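Local coordinates for protein glycosyl transferase (Staphylococcus aureus, PDB 5TZJ) that belongs to the glycosyl transferase family 2 proteins and binds uridine-diphosphate-N-acetylglucosamine in a pocket beside its central sheet, at residues S4-T9 with N76-Q81; L19-A24 with E51-K56; N165-P170 with T182-L187. All coordinates share one frame; numbering follows the deposited sequence.

Contact 1 (S4-T9 with N76-Q81). With UD1 (uridine-diphosphate-N-acetylglucosamine), chain C.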
loop_
_atom_site.group_PDB
_atom_site.type_symbol
_atom_site.label_atom_id
_atom_site.label_comp_id
_atom_site.label_asym_id
_atom_site.label_seq_id
_atom_site.Cartn_x
_atom_site.Cartn_y
_atom_site.Cartn_z
ATOM N N SER A 4 15.731 -11.501 -5.496
ATOM C CA SER A 4 14.954 -12.573 -4.920
ATOM C C SER A 4 13.508 -12.226 -5.206
ATOM O O SER A 4 13.032 -11.164 -4.780
ATOM C CB SER A 4 15.205 -12.726 -3.418
ATOM O OG SER A 4 16.568 -12.946 -3.125
ATOM N N VAL A 5 12.832 -13.079 -5.972
ATOM C CA VAL A 5 11.410 -12.890 -6.249
ATOM C C VAL A 5 10.614 -13.591 -5.153
ATOM O O VAL A 5 10.689 -14.823 -5.014
ATOM C CB VAL A 5 11.050 -13.449 -7.627
ATOM C CG1 VAL A 5 9.570 -13.201 -7.903
ATOM C CG2 VAL A 5 11.971 -12.811 -8.679
ATOM N N ILE A 6 9.852 -12.832 -4.373
ATOM C CA ILE A 6 9.188 -13.399 -3.195
ATOM C C ILE A 6 7.699 -13.565 -3.496
ATOM O O ILE A 6 7.010 -12.590 -3.823
ATOM C CB ILE A 6 9.438 -12.530 -1.951
ATOM C CG1 ILE A 6 10.900 -12.715 -1.493
ATOM C CG2 ILE A 6 8.392 -12.835 -0.840
ATOM C CD1 ILE A 6 11.359 -11.769 -0.406
ATOM N N VAL A 7 7.197 -14.787 -3.331
ATOM C CA VAL A 7 5.844 -15.192 -3.706
ATOM C C VAL A 7 5.185 -15.857 -2.513
ATOM O O VAL A 7 5.521 -17.003 -2.187
ATOM C CB VAL A 7 5.859 -16.183 -4.888
ATOM C CG1 VAL A 7 4.411 -16.565 -5.281
ATOM C CG2 VAL A 7 6.641 -15.596 -6.062
ATOM N N PRO A 8 4.265 -15.195 -1.822
ATOM C CA PRO A 8 3.455 -15.917 -0.825
ATOM C C PRO A 8 2.345 -16.660 -1.552
ATOM O O PRO A 8 1.704 -16.100 -2.439
ATOM C CB PRO A 8 2.892 -14.799 0.069
ATOM C CG PRO A 8 2.761 -13.520 -0.948
ATOM C CD PRO A 8 3.926 -13.784 -1.976
ATOM N N THR A 9 2.098 -17.925 -1.193
ATOM C CA THR A 9 1.009 -18.660 -1.843
ATOM C C THR A 9 -0.024 -19.153 -0.825
ATOM O O THR A 9 0.312 -19.444 0.334
ATOM C CB THR A 9 1.532 -19.874 -2.646
ATOM O OG1 THR A 9 2.162 -20.805 -1.754
ATOM C CG2 THR A 9 2.558 -19.424 -3.704
ATOM N N ASN A 76 7.451 -12.238 5.133
ATOM C CA ASN A 76 8.506 -12.084 6.151
ATOM C C ASN A 76 9.420 -13.305 6.213
ATOM O O ASN A 76 10.648 -13.169 6.287
ATOM C CB ASN A 76 7.874 -11.858 7.524
ATOM C CG ASN A 76 7.222 -10.482 7.640
ATOM O OD1 ASN A 76 7.533 -9.588 6.848
ATOM N ND2 ASN A 76 6.375 -10.292 8.647
ATOM N N VAL A 77 8.842 -14.510 6.210
ATOM C CA VAL A 77 9.661 -15.726 6.196
ATOM C C VAL A 77 10.535 -15.751 4.960
ATOM O O VAL A 77 11.742 -16.049 5.032
ATOM C CB VAL A 77 8.750 -16.969 6.263
ATOM C CG1 VAL A 77 9.576 -18.277 6.130
ATOM C CG2 VAL A 77 7.857 -16.911 7.503
ATOM N N ALA A 78 9.952 -15.380 3.808
ATOM C CA ALA A 78 10.715 -15.362 2.565
ATOM C C ALA A 78 11.802 -14.300 2.605
ATOM O O ALA A 78 12.907 -14.515 2.083
ATOM C CB ALA A 78 9.793 -15.091 1.369
ATOM N N LEU A 79 11.482 -13.117 3.148
ATOM C CA LEU A 79 12.468 -12.037 3.155
ATOM C C LEU A 79 13.716 -12.442 3.941
ATOM O O LEU A 79 14.853 -12.180 3.505
ATOM C CB LEU A 79 11.826 -10.760 3.716
ATOM C CG LEU A 79 12.662 -9.470 3.706
ATOM C CD1 LEU A 79 13.256 -9.205 2.325
ATOM C CD2 LEU A 79 11.796 -8.269 4.212
ATOM N N LYS A 80 13.526 -13.157 5.057
ATOM C CA LYS A 80 14.668 -13.646 5.829
ATOM C C LYS A 80 15.514 -14.640 5.031
ATOM O O LYS A 80 16.745 -14.598 5.107
ATOM C CB LYS A 80 14.185 -14.263 7.140
ATOM C CG LYS A 80 14.008 -13.224 8.249
ATOM C CD LYS A 80 12.690 -13.385 9.006
ATOM C CE LYS A 80 12.466 -12.217 9.988
ATOM N NZ LYS A 80 11.021 -11.929 10.288
ATOM N N GLN A 81 14.877 -15.537 4.257
ATOM C CA GLN A 81 15.608 -16.520 3.447
ATOM C C GLN A 81 16.290 -15.891 2.249
ATOM O O GLN A 81 17.244 -16.460 1.716
ATOM C CB GLN A 81 14.668 -17.625 2.939
ATOM C CG GLN A 81 14.037 -18.508 4.028
ATOM C CD GLN A 81 12.834 -19.332 3.533
ATOM O OE1 GLN A 81 12.345 -19.136 2.424
ATOM N NE2 GLN A 81 12.354 -20.252 4.376
HETATM C "C1'" UD1 C . -3.686 -6.762 -2.965
HETATM C "C2'" UD1 C . -2.215 -6.375 -3.058
HETATM C "C3'" UD1 C . -1.455 -7.409 -2.296
HETATM C "C4'" UD1 C . -1.751 -7.172 -0.857
HETATM C "C5'" UD1 C . -3.204 -7.585 -0.612
HETATM C "C6'" UD1 C . -3.591 -7.341 0.818
HETATM C "C7'" UD1 C . -1.882 -5.024 -5.147
HETATM C "C8'" UD1 C . -2.457 -3.826 -4.414
HETATM N "N2'" UD1 C . -1.778 -6.297 -4.479
HETATM O "O1'" UD1 C . -3.814 -7.960 -3.637
HETATM O "O3'" UD1 C . -0.032 -7.388 -2.600
HETATM O "O4'" UD1 C . -0.860 -7.917 -0.051
HETATM O "O5'" UD1 C . -4.112 -6.823 -1.513
HETATM O "O6'" UD1 C . -3.111 -6.085 1.231
HETATM O "O7'" UD1 C . -1.535 -4.944 -6.271
HETATM N N1 UD1 C . -1.852 -14.997 0.653
HETATM C C2 UD1 C . -1.116 -15.715 1.731
HETATM N N3 UD1 C . -1.828 -16.168 2.968
HETATM C C4 UD1 C . -3.252 -15.881 3.100
HETATM C C5 UD1 C . -3.983 -15.134 2.024
HETATM C C6 UD1 C . -3.265 -14.693 0.805
HETATM O O2 UD1 C . 0.029 -15.933 1.602
HETATM O O4 UD1 C . -3.818 -16.241 4.080
HETATM C C1B UD1 C . -1.115 -14.528 -0.493
HETATM C C2B UD1 C . -1.837 -14.802 -1.925
HETATM O "O2'" UD1 C . -1.554 -16.194 -2.348
HETATM C C3B UD1 C . -1.337 -13.861 -2.725
HETATM C C4B UD1 C . -1.023 -12.655 -1.816
HETATM O O4B UD1 C . -1.020 -13.205 -0.378
HETATM O O3B UD1 C . -0.013 -14.277 -3.312
HETATM C C5B UD1 C . -1.983 -11.602 -1.865
HETATM O O5B UD1 C . -3.244 -12.095 -1.501
HETATM P PA UD1 C . -4.484 -11.769 -2.540
HETATM O O1A UD1 C . -5.688 -12.603 -2.187
HETATM O O2A UD1 C . -4.035 -12.008 -3.970
HETATM O O3A UD1 C . -4.758 -10.140 -2.312
HETATM P PB UD1 C . -5.094 -8.991 -3.453
HETATM O O1B UD1 C . -5.417 -9.557 -4.818
HETATM O O2B UD1 C . -6.346 -8.369 -2.854
#
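I6 turns CG1 anti to its own carbonyl carbon (chi1 -73°) and leaves CG2 beside that carbon, which brings both branches of the side chain to helix 72-81. CG2 presses on A78 CB at 3.5 Å, a tight fit for two carbons, while CG1 stays a little farther from the same methyl. With chi2 near 171° the chain runs straight on, and I6 CD1 lies alongside the helix backbone, 3.7 Å from L79 CA. L79 answers from the flank: its CD1 comes within 4.2 Å of I6 CD1, a looser apolar touch. No hydrogen bond joins the two segments. V87 and F89 of the neighbouring parallel strand 86-89 close round I6, and V36 and V38 of strand 33-39 pack on A78, so the contact seats a helix on one face of the parallel part of the mixed sheet, in the Rossmann-like, GT-A type domain expected of family 2. The same strand leads into the ligand pocket, where P8 O accepts a bond from UD1 O3B at 2.7 Å and a longer one from UD1 O2' at 3.3 Å. P8 CB also lies 3.4 Å from UD1 O2. The chemistry is thus divided along strand 3-9: apolar packing joins it to the helix, whereas a backbone carbonyl near its end takes a short bond from one ribose hydroxyl and a longer one from the other.

Contact 2 (L19-A24 with E51-K56)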
loop_
_atom_site.group_PDB
_atom_site.type_symbol
_atom_site.label_atom_id
_atom_site.label_comp_id
_atom_site.label_asym_id
_atom_site.label_seq_id
_atom_site.Cartn_x
_atom_site.Cartn_y
_atom_site.Cartn_z
ATOM N N LEU A 19 2.319 -17.305 -13.095
ATOM C CA LEU A 19 3.461 -16.615 -12.489
ATOM C C LEU A 19 4.771 -17.351 -12.757
ATOM O O LEU A 19 5.755 -16.750 -13.213
ATOM C CB LEU A 19 3.253 -16.472 -10.986
ATOM C CG LEU A 19 4.489 -15.993 -10.213
ATOM C CD1 LEU A 19 5.072 -14.672 -10.756
ATOM C CD2 LEU A 19 4.096 -15.838 -8.744
ATOM N N LEU A 20 4.818 -18.649 -12.434
ATOM C CA LEU A 20 6.066 -19.393 -12.566
ATOM C C LEU A 20 6.545 -19.442 -14.016
ATOM O O LEU A 20 7.753 -19.407 -14.256
ATOM C CB LEU A 20 5.906 -20.800 -11.992
ATOM C CG LEU A 20 5.517 -20.846 -10.506
ATOM C CD1 LEU A 20 4.947 -22.219 -10.113
ATOM C CD2 LEU A 20 6.686 -20.476 -9.619
ATOM N N ASN A 21 5.621 -19.497 -14.987
ATOM C CA ASN A 21 6.027 -19.438 -16.396
ATOM C C ASN A 21 6.669 -18.093 -16.711
ATOM O O ASN A 21 7.653 -18.027 -17.462
ATOM C CB ASN A 21 4.838 -19.658 -17.337
ATOM C CG ASN A 21 4.358 -21.089 -17.379
ATOM O OD1 ASN A 21 5.070 -22.021 -16.985
ATOM N ND2 ASN A 21 3.136 -21.276 -17.877
ATOM N N SER A 22 6.131 -17.010 -16.128
ATOM C CA SER A 22 6.676 -15.684 -16.419
ATOM C C SER A 22 8.056 -15.518 -15.794
ATOM O O SER A 22 8.916 -14.834 -16.365
ATOM C CB SER A 22 5.719 -14.591 -15.928
ATOM O OG SER A 22 5.953 -14.281 -14.562
ATOM N N LEU A 23 8.286 -16.156 -14.633
ATOM C CA LEU A 23 9.624 -16.212 -14.042
ATOM C C LEU A 23 10.581 -17.074 -14.877
ATOM O O LEU A 23 11.751 -16.709 -15.077
ATOM C CB LEU A 23 9.515 -16.720 -12.600
ATOM C CG LEU A 23 8.630 -15.804 -11.716
ATOM C CD1 LEU A 23 8.661 -16.173 -10.233
ATOM C CD2 LEU A 23 9.097 -14.386 -11.869
ATOM N N ALA A 24 10.112 -18.217 -15.387
ATOM C CA ALA A 24 11.013 -19.049 -16.184
ATOM C C ALA A 24 11.287 -18.455 -17.566
ATOM O O ALA A 24 12.318 -18.776 -18.171
ATOM C CB ALA A 24 10.450 -20.472 -16.304
ATOM N N GLU A 51 6.765 -27.439 -7.421
ATOM C CA GLU A 51 7.936 -28.309 -7.520
ATOM C C GLU A 51 8.266 -28.726 -8.950
ATOM O O GLU A 51 9.390 -29.186 -9.203
ATOM C CB GLU A 51 7.753 -29.554 -6.638
ATOM C CG GLU A 51 8.083 -29.214 -5.206
ATOM C CD GLU A 51 9.579 -29.047 -5.031
ATOM O OE1 GLU A 51 9.964 -28.161 -4.218
ATOM O OE2 GLU A 51 10.351 -29.818 -5.692
ATOM N N LYS A 52 7.332 -28.583 -9.892
ATOM C CA LYS A 52 7.687 -28.856 -11.279
ATOM C C LYS A 52 8.701 -27.851 -11.840
ATOM O O LYS A 52 9.260 -28.111 -12.908
ATOM C CB LYS A 52 6.427 -28.881 -12.153
ATOM C CG LYS A 52 5.293 -29.793 -11.643
ATOM C CD LYS A 52 4.092 -29.752 -12.600
ATOM C CE LYS A 52 2.790 -30.190 -11.935
ATOM N NZ LYS A 52 2.472 -31.642 -12.155
ATOM N N TYR A 53 8.964 -26.731 -11.148
ATOM C CA TYR A 53 9.910 -25.712 -11.605
ATOM C C TYR A 53 11.264 -25.767 -10.893
ATOM O O TYR A 53 12.118 -24.909 -11.162
ATOM C CB TYR A 53 9.286 -24.315 -11.432
ATOM C CG TYR A 53 8.112 -24.100 -12.366
ATOM C CD1 TYR A 53 6.852 -24.589 -12.033
ATOM C CD2 TYR A 53 8.272 -23.439 -13.610
ATOM C CE1 TYR A 53 5.780 -24.427 -12.874
ATOM C CE2 TYR A 53 7.191 -23.261 -14.469
ATOM C CZ TYR A 53 5.940 -23.764 -14.088
ATOM O OH TYR A 53 4.836 -23.626 -14.901
ATOM N N ARG A 54 11.463 -26.763 -10.017
ATOM C CA ARG A 54 12.693 -26.958 -9.234
ATOM C C ARG A 54 13.982 -26.894 -10.076
ATOM O O ARG A 54 14.979 -26.286 -9.660
ATOM C CB ARG A 54 12.585 -28.320 -8.514
ATOM C CG ARG A 54 13.847 -28.895 -7.880
ATOM C CD ARG A 54 14.222 -28.210 -6.566
ATOM N NE ARG A 54 13.122 -28.118 -5.603
ATOM C CZ ARG A 54 13.148 -27.320 -4.535
ATOM N NH1 ARG A 54 14.212 -26.549 -4.319
ATOM N NH2 ARG A 54 12.108 -27.252 -3.700
ATOM N N ASN A 55 13.996 -27.534 -11.236
ATOM C CA ASN A 55 15.199 -27.521 -12.057
ATOM C C ASN A 55 15.134 -26.458 -13.133
ATOM O O ASN A 55 16.091 -26.298 -13.890
ATOM C CB ASN A 55 15.465 -28.889 -12.703
ATOM C CG ASN A 55 15.701 -30.002 -11.685
ATOM O OD1 ASN A 55 16.355 -29.807 -10.651
ATOM N ND2 ASN A 55 15.205 -31.183 -11.999
ATOM N N LYS A 56 14.026 -25.733 -13.220
ATOM C CA LYS A 56 13.885 -24.656 -14.185
ATOM C C LYS A 56 14.245 -23.308 -13.577
ATOM O O LYS A 56 14.841 -22.453 -14.248
ATOM C CB LYS A 56 12.447 -24.647 -14.715
ATOM C CG LYS A 56 12.256 -23.957 -16.033
ATOM C CD LYS A 56 10.775 -23.897 -16.367
ATOM C CE LYS A 56 10.537 -24.054 -17.860
ATOM N NZ LYS A 56 10.161 -25.459 -18.159
#
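Helix 16-24 faces a type I beta turn that runs from E51 to R54, with L20 and Y53 7.5 Å apart between CA atoms and A24 and K56 closer, at 6.6 Å. Y53 carries most of the join. Its ring takes L20 CB squarely over one face, 3.5 Å from the centroid and only 8° off the ring normal, a CH-pi contact. L20 CD1 reaches farther along the same ring to CD1 of Y53, 3.6 Å away, so one leucine touches both the middle and one side of the aromatic. At the ring's edge, close to its plane, N21 OD1 accepts the hydrogen bond of Y53 OH at 2.6 Å. The hydroxyl approaches from above the N21 carbonyl plane, 44° out of it. Nearer the end of the helix, A24 CB meets the aliphatic part of K56, closest at CD (3.4 Å, tight for two carbons); CG anti to the backbone N (chi1 -159°) and a straight chi2 bring CD to the methyl, and the chain bends only beyond it. On the turn itself, R54 NE and E51 OE2 form a 3.3 Å bond within a salt bridge that spans the turn's first and last residues. L59 of strand 59-63 also packs on Y53, and L19 and L23 turn to strand 3-9. The tyrosine therefore joins the loop to the helix by two chemistries at once: the face supplies apolar contact, and the bond at the hydroxyl probably limits how the ring can tilt or slide over L20.

Contact 3 (N165-P170 with T182-L187)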
loop_
_atom_site.group_PDB
_atom_site.type_symbol
_atom_site.label_atom_id
_atom_site.label_comp_id
_atom_site.label_asym_id
_atom_site.label_seq_id
_atom_site.Cartn_x
_atom_site.Cartn_y
_atom_site.Cartn_z
ATOM N N ASN A 165 17.107 -1.682 8.385
ATOM C CA ASN A 165 16.147 -0.850 9.109
ATOM C C ASN A 165 15.013 -1.646 9.714
ATOM O O ASN A 165 14.024 -1.050 10.156
ATOM C CB ASN A 165 15.581 0.220 8.188
ATOM C CG ASN A 165 16.647 1.144 7.710
ATOM O OD1 ASN A 165 17.163 1.950 8.495
ATOM N ND2 ASN A 165 17.075 0.967 6.453
ATOM N N ASP A 166 15.117 -2.976 9.717
ATOM C CA ASP A 166 14.123 -3.842 10.357
ATOM C C ASP A 166 12.714 -3.590 9.807
ATOM O O ASP A 166 11.767 -3.346 10.558
ATOM C CB ASP A 166 14.156 -3.652 11.872
ATOM C CG ASP A 166 13.404 -4.734 12.610
ATOM O OD1 ASP A 166 13.658 -5.928 12.336
ATOM O OD2 ASP A 166 12.555 -4.389 13.461
ATOM N N ILE A 167 12.574 -3.645 8.482
ATOM C CA ILE A 167 11.300 -3.350 7.822
ATOM C C ILE A 167 10.663 -4.683 7.459
ATOM O O ILE A 167 11.202 -5.437 6.646
ATOM C CB ILE A 167 11.478 -2.450 6.595
ATOM C CG1 ILE A 167 12.099 -1.125 7.032
ATOM C CG2 ILE A 167 10.126 -2.182 5.901
ATOM C CD1 ILE A 167 12.391 -0.149 5.813
ATOM N N TYR A 168 9.533 -4.986 8.093
ATOM C CA TYR A 168 8.805 -6.227 7.866
ATOM C C TYR A 168 7.340 -5.891 7.677
ATOM O O TYR A 168 6.910 -4.767 7.914
ATOM C CB TYR A 168 9.011 -7.224 9.023
ATOM C CG TYR A 168 10.379 -7.832 8.883
ATOM C CD1 TYR A 168 10.617 -8.824 7.927
ATOM C CD2 TYR A 168 11.460 -7.350 9.613
ATOM C CE1 TYR A 168 11.895 -9.366 7.737
ATOM C CE2 TYR A 168 12.756 -7.882 9.434
ATOM C CZ TYR A 168 12.962 -8.887 8.494
ATOM O OH TYR A 168 14.221 -9.418 8.292
ATOM N N PHE A 169 6.585 -6.869 7.228
ATOM C CA PHE A 169 5.131 -6.792 7.139
ATOM C C PHE A 169 4.503 -7.097 8.495
ATOM O O PHE A 169 4.930 -8.037 9.178
ATOM C CB PHE A 169 4.607 -7.807 6.098
ATOM C CG PHE A 169 5.043 -7.491 4.681
ATOM C CD1 PHE A 169 4.365 -6.531 3.933
ATOM C CD2 PHE A 169 6.139 -8.113 4.124
ATOM C CE1 PHE A 169 4.737 -6.226 2.653
ATOM C CE2 PHE A 169 6.534 -7.790 2.831
ATOM C CZ PHE A 169 5.818 -6.829 2.089
ATOM N N PRO A 170 3.470 -6.363 8.894
ATOM C CA PRO A 170 2.642 -6.838 10.018
ATOM C C PRO A 170 2.068 -8.209 9.682
ATOM O O PRO A 170 1.675 -8.464 8.544
ATOM C CB PRO A 170 1.536 -5.782 10.118
ATOM C CG PRO A 170 2.169 -4.546 9.514
ATOM C CD PRO A 170 3.043 -5.042 8.400
ATOM N N THR A 182 5.652 -0.392 2.936
ATOM C CA THR A 182 6.175 0.429 1.855
ATOM C C THR A 182 6.410 1.867 2.316
ATOM O O THR A 182 7.361 2.498 1.864
ATOM C CB THR A 182 5.207 0.379 0.672
ATOM O OG1 THR A 182 5.212 -0.961 0.128
ATOM C CG2 THR A 182 5.611 1.430 -0.423
ATOM N N MET A 183 5.603 2.378 3.254
ATOM C CA MET A 183 5.870 3.726 3.763
ATOM C C MET A 183 7.199 3.765 4.500
ATOM O O MET A 183 7.982 4.717 4.337
ATOM C CB MET A 183 4.729 4.217 4.683
ATOM C CG MET A 183 3.563 4.820 3.957
ATOM S SD MET A 183 3.933 6.343 3.008
ATOM C CE MET A 183 4.951 7.247 4.173
ATOM N N LYS A 184 7.471 2.735 5.313
ATOM C CA LYS A 184 8.783 2.590 5.943
ATOM C C LYS A 184 9.893 2.539 4.895
ATOM O O LYS A 184 10.943 3.180 5.052
ATOM C CB LYS A 184 8.833 1.312 6.805
ATOM C CG LYS A 184 8.176 1.400 8.200
ATOM C CD LYS A 184 8.181 0.013 8.918
ATOM C CE LYS A 184 7.552 0.059 10.334
ATOM N NZ LYS A 184 7.460 -1.275 11.039
ATOM N N ALA A 185 9.698 1.754 3.837
ATOM C CA ALA A 185 10.754 1.657 2.824
ATOM C C ALA A 185 10.940 3.004 2.132
ATOM O O ALA A 185 12.071 3.423 1.866
ATOM C CB ALA A 185 10.421 0.578 1.790
ATOM N N TYR A 186 9.836 3.707 1.854
ATOM C CA TYR A 186 9.965 5.045 1.267
ATOM C C TYR A 186 10.723 5.978 2.202
ATOM O O TYR A 186 11.632 6.715 1.776
ATOM C CB TYR A 186 8.588 5.633 0.972
ATOM C CG TYR A 186 7.820 5.104 -0.235
ATOM C CD1 TYR A 186 8.453 4.498 -1.286
ATOM C CD2 TYR A 186 6.429 5.275 -0.312
ATOM C CE1 TYR A 186 7.702 4.051 -2.418
ATOM C CE2 TYR A 186 5.682 4.876 -1.414
ATOM C CZ TYR A 186 6.327 4.253 -2.470
ATOM O OH TYR A 186 5.562 3.833 -3.538
ATOM N N LEU A 187 10.340 5.989 3.482
ATOM C CA LEU A 187 10.930 6.927 4.435
ATOM C C LEU A 187 12.443 6.700 4.639
ATOM O O LEU A 187 13.175 7.642 4.961
ATOM C CB LEU A 187 10.176 6.837 5.763
ATOM C CG LEU A 187 8.770 7.488 5.845
ATOM C CD1 LEU A 187 8.014 7.045 7.100
ATOM C CD2 LEU A 187 8.808 9.047 5.765
HETATM O O HOH W 1 8.926 -3.439 10.292
HETATM O O HOH W 2 5.932 -2.956 9.800
#
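K184 starts from helix 177-188 with CB against I167: CG2 of the isoleucine is 3.8 Å from K184 CB, and I167 CD1 is 4.0 Å from K184 CB. The same I167 CD1 ends over the helix backbone, 3.7 Å from K184 O. From CG onward the lysine chain is extended, every torsion from chi2 to chi4 within a few degrees of 180°, and the two side chains run past each other in opposite directions. The lysine is heading for a loop that begins with a Schellman motif: D166, with positive phi, is its C-prime residue, and the bonds I167 N to L162 O and D166 N to K163 O finish helix 159-164. At the tip, NZ reaches this loop's backbone through two waters. Water 1 accepts from K184 NZ at 2.7 Å, accepts also from Y168 N, and donates to D166 O at 2.9 Å. Water 2 accepts from K184 NZ at 2.6 Å; it donates to Y168 O. The K184 side chain also touches E231 of helix 218-233, while D166 OD2 remains 6.4 Å from K184 NZ.

Contact 1 is the middle member of the set. It touches contact 2 through the other face of strand 3-9, where V7 CG1 packs on L19 CD2 at 3.6 Å and V5 CG1 on L23 CD1 at 3.9 Å; the two centres are 16 Å apart. Helices 72-81 and 16-24 thus pack on this strand from opposite faces. Contact 3, centred 15 Å from contact 1, meets helix 72-81 through its loop: N76 ND2 probably bonds to F169 O at 2.7 Å, and K80 makes a cation-pi contact with Y168. Contacts 2 and 3 do not touch. Only contact 1 binds UD1 directly; the side chain of L20 lies about 11 Å from UD1. That of I167 is about 14 Å from UD1.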